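Local coordinates for protein xylooligosaccharide oxidase (Myceliophthora thermophila, PDB 5L6G) that oxidises the C1 hydroxyl of xylooligosaccharides and related sugars to lactones with bicovalently bound FAD, passing the electrons to oxygen to give hydrogen peroxide, at residues 88-93 with 107-112; 97-102 with 487-492. All blocks are in the same frame, centred on the assembly; numbering follows the deposited sequence.

Interaction 1: 88-93 with 107-112. With FAD (flavin-adenine dinucleotide), chain D.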
loop_
_atom_site.group_PDB
_atom_site.type_symbol
_atom_site.label_atom_id
_atom_site.label_comp_id
_atom_site.label_asym_id
_atom_site.label_seq_id
_atom_site.Cartn_x
_atom_site.Cartn_y
_atom_site.Cartn_z
ATOM N N ASN A 88 2.691 16.197 8.715
ATOM C CA ASN A 88 2.736 14.905 8.036
ATOM C C ASN A 88 3.327 15.047 6.660
ATOM O O ASN A 88 3.007 15.993 5.971
ATOM C CB ASN A 88 1.320 14.319 7.897
ATOM C CG ASN A 88 0.554 14.381 9.180
ATOM O OD1 ASN A 88 -0.114 15.385 9.469
ATOM N ND2 ASN A 88 0.697 13.350 10.002
ATOM N N PRO A 89 4.148 14.080 6.237
ATOM C CA PRO A 89 4.599 14.046 4.866
ATOM C C PRO A 89 3.511 13.551 3.934
ATOM O O PRO A 89 2.718 12.689 4.308
ATOM C CB PRO A 89 5.750 13.048 4.903
ATOM C CG PRO A 89 5.396 12.132 6.000
ATOM C CD PRO A 89 4.663 12.943 7.010
ATOM N N LYS A 90 3.475 14.121 2.735
ATOM C CA LYS A 90 2.600 13.670 1.655
ATOM C C LYS A 90 3.491 13.370 0.469
ATOM O O LYS A 90 4.187 14.271 -0.059
ATOM C CB LYS A 90 1.590 14.736 1.304
ATOM C CG LYS A 90 0.537 14.295 0.297
ATOM C CD LYS A 90 -0.454 15.442 0.079
ATOM C CE LYS A 90 -1.220 15.274 -1.203
ATOM N NZ LYS A 90 -1.014 16.423 -2.072
ATOM N N SER A 91 3.524 12.107 0.082
ATOM C CA SER A 91 4.358 11.674 -1.034
ATOM C C SER A 91 3.496 11.616 -2.303
ATOM O O SER A 91 3.467 12.572 -3.062
ATOM C CB SER A 91 5.042 10.351 -0.707
ATOM O OG SER A 91 5.728 9.828 -1.829
ATOM N N GLY A 92 2.755 10.533 -2.512
ATOM C CA GLY A 92 1.869 10.421 -3.668
ATOM C C GLY A 92 0.442 10.883 -3.400
ATOM O O GLY A 92 -0.351 11.068 -4.327
ATOM N N GLY A 93 0.122 11.077 -2.121
ATOM C CA GLY A 93 -1.207 11.495 -1.695
ATOM C C GLY A 93 -2.296 10.471 -1.854
ATOM O O GLY A 93 -3.469 10.839 -1.815
ATOM N N HIS A 107 -3.050 20.478 10.002
ATOM C CA HIS A 107 -1.648 20.028 10.106
ATOM C C HIS A 107 -0.819 20.733 9.063
ATOM O O HIS A 107 -1.333 21.182 8.036
ATOM C CB HIS A 107 -1.516 18.532 9.826
ATOM C CG HIS A 107 -2.185 17.662 10.835
ATOM N ND1 HIS A 107 -1.766 16.373 11.094
ATOM C CD2 HIS A 107 -3.216 17.905 11.678
ATOM C CE1 HIS A 107 -2.542 15.846 12.025
ATOM N NE2 HIS A 107 -3.432 16.754 12.393
ATOM N N LEU A 108 0.479 20.810 9.328
ATOM C CA LEU A 108 1.442 21.166 8.304
ATOM C C LEU A 108 1.602 19.961 7.408
ATOM O O LEU A 108 1.892 18.878 7.896
ATOM C CB LEU A 108 2.792 21.497 8.921
ATOM C CG LEU A 108 3.941 21.644 7.930
ATOM C CD1 LEU A 108 3.701 22.822 6.999
ATOM C CD2 LEU A 108 5.256 21.808 8.677
ATOM N N VAL A 109 1.428 20.153 6.118
ATOM C CA VAL A 109 1.655 19.102 5.162
ATOM C C VAL A 109 2.985 19.367 4.495
ATOM O O VAL A 109 3.205 20.445 3.936
ATOM C CB VAL A 109 0.521 19.029 4.128
ATOM C CG1 VAL A 109 0.891 18.051 3.018
ATOM C CG2 VAL A 109 -0.754 18.603 4.822
ATOM N N VAL A 110 3.867 18.386 4.581
ATOM C CA VAL A 110 5.175 18.470 3.947
ATOM C C VAL A 110 5.025 17.735 2.635
ATOM O O VAL A 110 5.118 16.510 2.572
ATOM C CB VAL A 110 6.265 17.873 4.851
ATOM C CG1 VAL A 110 7.647 17.990 4.206
ATOM C CG2 VAL A 110 6.206 18.584 6.199
ATOM N N GLU A 111 4.701 18.506 1.608
ATOM C CA GLU A 111 4.431 17.972 0.292
ATOM C C GLU A 111 5.752 17.663 -0.415
ATOM O O GLU A 111 6.534 18.571 -0.676
ATOM C CB GLU A 111 3.648 19.003 -0.523
ATOM C CG GLU A 111 3.503 18.647 -1.985
ATOM C CD GLU A 111 2.641 17.425 -2.172
ATOM O OE1 GLU A 111 1.460 17.469 -1.764
ATOM O OE2 GLU A 111 3.124 16.419 -2.717
ATOM N N LEU A 112 5.947 16.399 -0.773
ATOM C CA LEU A 112 7.227 15.865 -1.214
ATOM C C LEU A 112 7.318 15.655 -2.717
ATOM O O LEU A 112 8.338 15.184 -3.204
ATOM C CB LEU A 112 7.480 14.521 -0.524
ATOM C CG LEU A 112 7.530 14.567 1.004
ATOM C CD1 LEU A 112 7.724 13.158 1.518
ATOM C CD2 LEU A 112 8.665 15.451 1.505
HETATM P PA FAD D . 0.370 9.491 1.036
HETATM O O1A FAD D . 1.251 10.606 0.522
HETATM O O2A FAD D . -1.079 9.813 1.221
HETATM O O5B FAD D . 1.019 8.830 2.307
HETATM C C5B FAD D . 0.445 7.721 3.005
HETATM C C4B FAD D . 0.988 7.670 4.416
HETATM O O4B FAD D . 2.409 7.522 4.371
HETATM C C3B FAD D . 0.715 8.945 5.198
HETATM O O3B FAD D . 0.581 8.632 6.568
HETATM C C2B FAD D . 1.973 9.750 4.997
HETATM O O2B FAD D . 2.178 10.749 5.988
HETATM C C1B FAD D . 3.020 8.659 4.992
HETATM N N9A FAD D . 4.200 9.081 4.234
HETATM C C8A FAD D . 4.268 9.504 2.974
HETATM N N7A FAD D . 5.542 9.823 2.643
HETATM C C5A FAD D . 6.270 9.573 3.731
HETATM C C6A FAD D . 7.682 9.721 4.075
HETATM N N6A FAD D . 8.504 10.170 3.107
HETATM N N1A FAD D . 8.055 9.402 5.331
HETATM C C2A FAD D . 7.212 8.943 6.260
HETATM N N3A FAD D . 5.879 8.780 6.005
HETATM C C4A FAD D . 5.393 9.086 4.771
HETATM N N1 FAD D . -1.228 -0.525 -2.385
HETATM C C2 FAD D . -0.683 -1.767 -2.582
HETATM O O2 FAD D . -0.143 -2.360 -1.607
HETATM N N3 FAD D . -0.687 -2.341 -3.810
HETATM C C4 FAD D . -1.212 -1.732 -4.900
HETATM O O4 FAD D . -1.225 -2.254 -6.051
HETATM C C4X FAD D . -1.825 -0.393 -4.765
HETATM N N5 FAD D . -2.380 0.294 -5.806
HETATM C C5X FAD D . -2.924 1.561 -5.670
HETATM C C6 FAD D . -3.466 2.269 -6.750
HETATM C C7 FAD D . -4.019 3.544 -6.547
HETATM C C7M FAD D . -4.611 4.263 -7.734
HETATM C C8 FAD D . -3.995 4.193 -5.190
HETATM C C8M FAD D . -4.521 5.605 -4.958
HETATM C C9 FAD D . -3.439 3.475 -4.138
HETATM C C9A FAD D . -2.918 2.180 -4.314
HETATM N N10 FAD D . -2.367 1.430 -3.241
HETATM C C10 FAD D . -1.809 0.160 -3.404
HETATM C "C1'" FAD D . -2.325 1.950 -1.879
HETATM C "C2'" FAD D . -1.044 2.660 -1.576
HETATM O "O2'" FAD D . -0.052 1.659 -1.334
HETATM C "C3'" FAD D . -1.284 3.433 -0.292
HETATM O "O3'" FAD D . -2.381 4.342 -0.434
HETATM C "C4'" FAD D . -0.008 4.207 0.051
HETATM O "O4'" FAD D . 0.085 4.335 1.478
HETATM C "C5'" FAD D . -0.027 5.545 -0.642
HETATM O "O5'" FAD D . 1.287 6.107 -0.635
HETATM P P FAD D . 1.421 7.636 -0.998
HETATM O O1P FAD D . 2.814 8.124 -0.754
HETATM O O2P FAD D . 0.839 7.888 -2.353
HETATM O O3P FAD D . 0.328 8.281 -0.020
HETATM O O HOH W 1 1.545 14.436 -3.133
#

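Interaction 2: 97-102 with 487-492. With FAD (flavin-adenine dinucleotide), chain D.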
loop_
_atom_site.group_PDB
_atom_site.type_symbol
_atom_site.label_atom_id
_atom_site.label_comp_id
_atom_site.label_asym_id
_atom_site.label_seq_id
_atom_site.Cartn_x
_atom_site.Cartn_y
_atom_site.Cartn_z
ATOM N N ALA A 97 -7.482 7.362 3.439
ATOM C CA ALA A 97 -8.044 8.131 4.549
ATOM C C ALA A 97 -7.502 9.562 4.546
ATOM O O ALA A 97 -7.733 10.339 5.478
ATOM C CB ALA A 97 -7.688 7.449 5.855
ATOM N N SER A 98 -6.763 9.899 3.490
ATOM C CA SER A 98 -6.125 11.214 3.360
ATOM C C SER A 98 -5.191 11.520 4.518
ATOM O O SER A 98 -5.052 12.689 4.918
ATOM C CB SER A 98 -7.177 12.330 3.211
ATOM O OG SER A 98 -8.004 12.134 2.072
ATOM N N PHE A 99 -4.521 10.491 5.028
ATOM C CA PHE A 99 -3.569 10.683 6.120
ATOM C C PHE A 99 -2.329 11.514 5.774
ATOM O O PHE A 99 -1.707 12.069 6.679
ATOM C CB PHE A 99 -3.165 9.352 6.734
ATOM C CG PHE A 99 -4.267 8.640 7.492
ATOM C CD1 PHE A 99 -5.337 9.332 8.089
ATOM C CD2 PHE A 99 -4.183 7.268 7.669
ATOM C CE1 PHE A 99 -6.310 8.652 8.809
ATOM C CE2 PHE A 99 -5.140 6.592 8.396
ATOM C CZ PHE A 99 -6.202 7.278 8.960
ATOM N N GLY A 100 -1.979 11.618 4.485
ATOM C CA GLY A 100 -0.899 12.501 4.036
ATOM C C GLY A 100 -1.256 13.961 4.206
ATOM O O GLY A 100 -0.378 14.799 4.298
ATOM N N LEU A 101 -2.552 14.265 4.265
ATOM C CA LEU A 101 -3.014 15.602 4.638
ATOM C C LEU A 101 -3.150 15.791 6.145
ATOM O O LEU A 101 -3.391 16.900 6.594
ATOM C CB LEU A 101 -4.353 15.904 3.980
ATOM C CG LEU A 101 -4.369 15.918 2.459
ATOM C CD1 LEU A 101 -5.811 16.064 2.006
ATOM C CD2 LEU A 101 -3.504 17.042 1.901
ATOM N N GLY A 102 -2.994 14.706 6.892
ATOM C CA GLY A 102 -3.053 14.695 8.342
ATOM C C GLY A 102 -4.291 14.004 8.868
ATOM O O GLY A 102 -4.420 13.818 10.076
ATOM N N TYR A 487 1.437 13.031 14.298
ATOM C CA TYR A 487 0.144 12.479 14.633
ATOM C C TYR A 487 -0.775 12.451 13.433
ATOM O O TYR A 487 -0.797 13.371 12.632
ATOM C CB TYR A 487 -0.513 13.317 15.753
ATOM C CG TYR A 487 -1.943 12.920 15.985
ATOM C CD1 TYR A 487 -2.246 11.830 16.775
ATOM C CD2 TYR A 487 -2.991 13.579 15.333
ATOM C CE1 TYR A 487 -3.550 11.432 16.972
ATOM C CE2 TYR A 487 -4.304 13.190 15.526
ATOM C CZ TYR A 487 -4.577 12.098 16.331
ATOM O OH TYR A 487 -5.872 11.669 16.533
ATOM N N TYR A 488 -1.520 11.360 13.319
ATOM C CA TYR A 488 -2.721 11.314 12.526
ATOM C C TYR A 488 -3.655 10.364 13.266
ATOM O O TYR A 488 -3.215 9.702 14.193
ATOM C CB TYR A 488 -2.467 10.908 11.083
ATOM C CG TYR A 488 -1.801 9.576 10.859
ATOM C CD1 TYR A 488 -0.418 9.451 10.905
ATOM C CD2 TYR A 488 -2.544 8.472 10.531
ATOM C CE1 TYR A 488 0.211 8.233 10.636
ATOM C CE2 TYR A 488 -1.930 7.253 10.274
ATOM C CZ TYR A 488 -0.555 7.138 10.336
ATOM O OH TYR A 488 0.024 5.911 10.038
ATOM N N PRO A 489 -4.941 10.333 12.894
ATOM C CA PRO A 489 -5.922 9.654 13.763
ATOM C C PRO A 489 -5.741 8.146 13.946
ATOM O O PRO A 489 -6.309 7.582 14.869
ATOM C CB PRO A 489 -7.249 9.980 13.084
ATOM C CG PRO A 489 -6.997 11.341 12.493
ATOM C CD PRO A 489 -5.621 11.202 11.913
ATOM N N GLN A 490 -4.947 7.508 13.085
ATOM C CA GLN A 490 -4.577 6.114 13.298
ATOM C C GLN A 490 -3.088 5.906 13.514
ATOM O O GLN A 490 -2.566 4.815 13.266
ATOM C CB GLN A 490 -5.099 5.250 12.154
ATOM C CG GLN A 490 -6.621 5.282 12.074
ATOM C CD GLN A 490 -7.176 4.407 10.977
ATOM O OE1 GLN A 490 -6.486 4.089 10.011
ATOM N NE2 GLN A 490 -8.439 4.031 11.104
ATOM N N ALA A 491 -2.407 6.935 14.015
ATOM C CA ALA A 491 -0.998 6.814 14.359
ATOM C C ALA A 491 -0.803 5.921 15.579
ATOM O O ALA A 491 -1.637 5.865 16.503
ATOM C CB ALA A 491 -0.353 8.162 14.610
ATOM N N VAL A 492 0.342 5.247 15.572
ATOM C CA VAL A 492 0.804 4.505 16.727
ATOM C C VAL A 492 0.919 5.448 17.924
ATOM O O VAL A 492 1.495 6.521 17.806
ATOM C CB VAL A 492 2.166 3.868 16.454
ATOM C CG1 VAL A 492 2.744 3.277 17.721
ATOM C CG2 VAL A 492 2.012 2.784 15.370
HETATM P PA FAD D . 0.370 9.491 1.036
HETATM O O1A FAD D . 1.251 10.606 0.522
HETATM O O2A FAD D . -1.079 9.813 1.221
HETATM O O5B FAD D . 1.019 8.830 2.307
HETATM C C5B FAD D . 0.445 7.721 3.005
HETATM C C4B FAD D . 0.988 7.670 4.416
HETATM O O4B FAD D . 2.409 7.522 4.371
HETATM C C3B FAD D . 0.715 8.945 5.198
HETATM O O3B FAD D . 0.581 8.632 6.568
HETATM C C2B FAD D . 1.973 9.750 4.997
HETATM O O2B FAD D . 2.178 10.749 5.988
HETATM C C1B FAD D . 3.020 8.659 4.992
HETATM N N9A FAD D . 4.200 9.081 4.234
HETATM C C8A FAD D . 4.268 9.504 2.974
HETATM N N7A FAD D . 5.542 9.823 2.643
HETATM C C5A FAD D . 6.270 9.573 3.731
HETATM C C6A FAD D . 7.682 9.721 4.075
HETATM N N6A FAD D . 8.504 10.170 3.107
HETATM N N1A FAD D . 8.055 9.402 5.331
HETATM C C2A FAD D . 7.212 8.943 6.260
HETATM N N3A FAD D . 5.879 8.780 6.005
HETATM C C4A FAD D . 5.393 9.086 4.771
HETATM N N1 FAD D . -1.228 -0.525 -2.385
HETATM C C2 FAD D . -0.683 -1.767 -2.582
HETATM O O2 FAD D . -0.143 -2.360 -1.607
HETATM N N3 FAD D . -0.687 -2.341 -3.810
HETATM C C4 FAD D . -1.212 -1.732 -4.900
HETATM O O4 FAD D . -1.225 -2.254 -6.051
HETATM C C4X FAD D . -1.825 -0.393 -4.765
HETATM N N5 FAD D . -2.380 0.294 -5.806
HETATM C C5X FAD D . -2.924 1.561 -5.670
HETATM C C6 FAD D . -3.466 2.269 -6.750
HETATM C C7 FAD D . -4.019 3.544 -6.547
HETATM C C7M FAD D . -4.611 4.263 -7.734
HETATM C C8 FAD D . -3.995 4.193 -5.190
HETATM C C8M FAD D . -4.521 5.605 -4.958
HETATM C C9 FAD D . -3.439 3.475 -4.138
HETATM C C9A FAD D . -2.918 2.180 -4.314
HETATM N N10 FAD D . -2.367 1.430 -3.241
HETATM C C10 FAD D . -1.809 0.160 -3.404
HETATM C "C1'" FAD D . -2.325 1.950 -1.879
HETATM C "C2'" FAD D . -1.044 2.660 -1.576
HETATM O "O2'" FAD D . -0.052 1.659 -1.334
HETATM C "C3'" FAD D . -1.284 3.433 -0.292
HETATM O "O3'" FAD D . -2.381 4.342 -0.434
HETATM C "C4'" FAD D . -0.008 4.207 0.051
HETATM O "O4'" FAD D . 0.085 4.335 1.478
HETATM C "C5'" FAD D . -0.027 5.545 -0.642
HETATM O "O5'" FAD D . 1.287 6.107 -0.635
HETATM P P FAD D . 1.421 7.636 -0.998
HETATM O O1P FAD D . 2.814 8.124 -0.754
HETATM O O2P FAD D . 0.839 7.888 -2.353
HETATM O O3P FAD D . 0.328 8.281 -0.020
#

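Interaction 1: 88-93 with 107-112
Asn88 and Lys90 pair with Leu108 to Leu112 through four backbone hydrogen bonds: Asn88 N-Leu108 O, Val110 N-Asn88 O, Lys90 N-Val110 O and Leu112 N-Lys90 O, each 2.9 Å. They alternate along strands 88-90 and 108-111 in parallel register, although the short axes diverge by 36°. The pair edges the mixed sheet of the PCMH-type FAD-binding domain, and the turn after strand 88-90 grips the FAD diphosphate: Ser91 N and Gly93 N donate to O1A, Gly92 N to O1P. Pro89 O accepts from the ribose O2B at 2.6 Å.

Lys90 CG is anti to the backbone N (chi1 -173°), on the same sheet face as Glu111, whose chain bends at chi2; NZ meets the syn lone pair of Glu111 OE1 at 2.7 Å and also donates to Asp49 O. Glu111 OE2 takes Asp113 N and a water bridging to Ser91 O. His107 ND1 donates in the carbonyl plane to Asn88 OD1, ring and amide 19° apart; the modelled 2.5 Å is unusually short and its exact value doubtful. On the opposite face, with Val110, Pro89 CG lies over the adenine, 3.3 Å from FAD C4A, and Pro89 CB touches Leu112 CD1, just past the strand, at 3.9 Å.

Interaction 2: 97-102 with 487-492
Phe99 projects its ring into a pocket made by Tyr488, Pro489 and Gln490, and each meets a different part of the phenylalanine ring. Over one face lies Tyr488 CD2, 3.4 Å above the plane of the Phe99 ring and displaced toward its rim. The opposite face is filled from within its own loop by Ala97 CB, over the centre. The two aromatic planes stand 42° apart, an oblique pairing that is neither stack nor edge-to-face, with Phe99 CD2 to Tyr488 CE2 at 3.4 Å as the nearest approach. Pro489 CD comes in obliquely, 4.1 Å from Phe99 CE1.

Tyr488 CG sits between its backbone N and carbonyl carbon, at chi1 58°, a crowded position from which the ring lies against Phe99. Tyr488 also opens a type I turn that ends at Ala491. One face of the tyrosine ring has FAD O3B over its rim, the other Ala491 N, and its hydroxyl bonds to Ser215. Gln490 is extended beyond CG, which carries its amide to the edge of the phenylalanine: OE1 lies in the ring plane, 3.3 Å from Phe99 CE2, with amide and ring 62° apart. This amide is held from elsewhere, OE1 by Tyr465 and NE2 by Asp453 O and Leu456 O, and those bonds probably fix its rotation.

The backbone adds Gly102 O, 3.4 Å from Pro489 CD and 3.6 Å from Tyr488 CB. An alanine at Phe99 would probably open a gap between Ala97 and Tyr488 and leave the tyrosine ring without its flat neighbour. The contact thus joins the FAD-binding loop to the berberine-like C-terminal part through shape and apolar surface, while the polar ends of Tyr488 and Gln490 bond elsewhere.

Both contacts reach FAD, but they sit differently in the fold. Interaction 1 is buried throughout; interaction 2 is mainly buried, with Tyr487 and Pro489 at a partly exposed margin. Interaction 1 is sheet structure, held by directional backbone bonds and a salt bridge, and it binds diphosphate and ribose. Interaction 2 joins two loops 385 residues apart through aromatic and apolar packing, and touches the cofactor only at van der Waals range. They share an element: segment 97-102 belongs to the connection between strands 87-90 and 108-111. They also meet directly, since Asn88 ND2 lies 3.0 Å from Tyr487 O, a probable hydrogen bond. The C-terminal loop is therefore tied to the strand as well as to its connection.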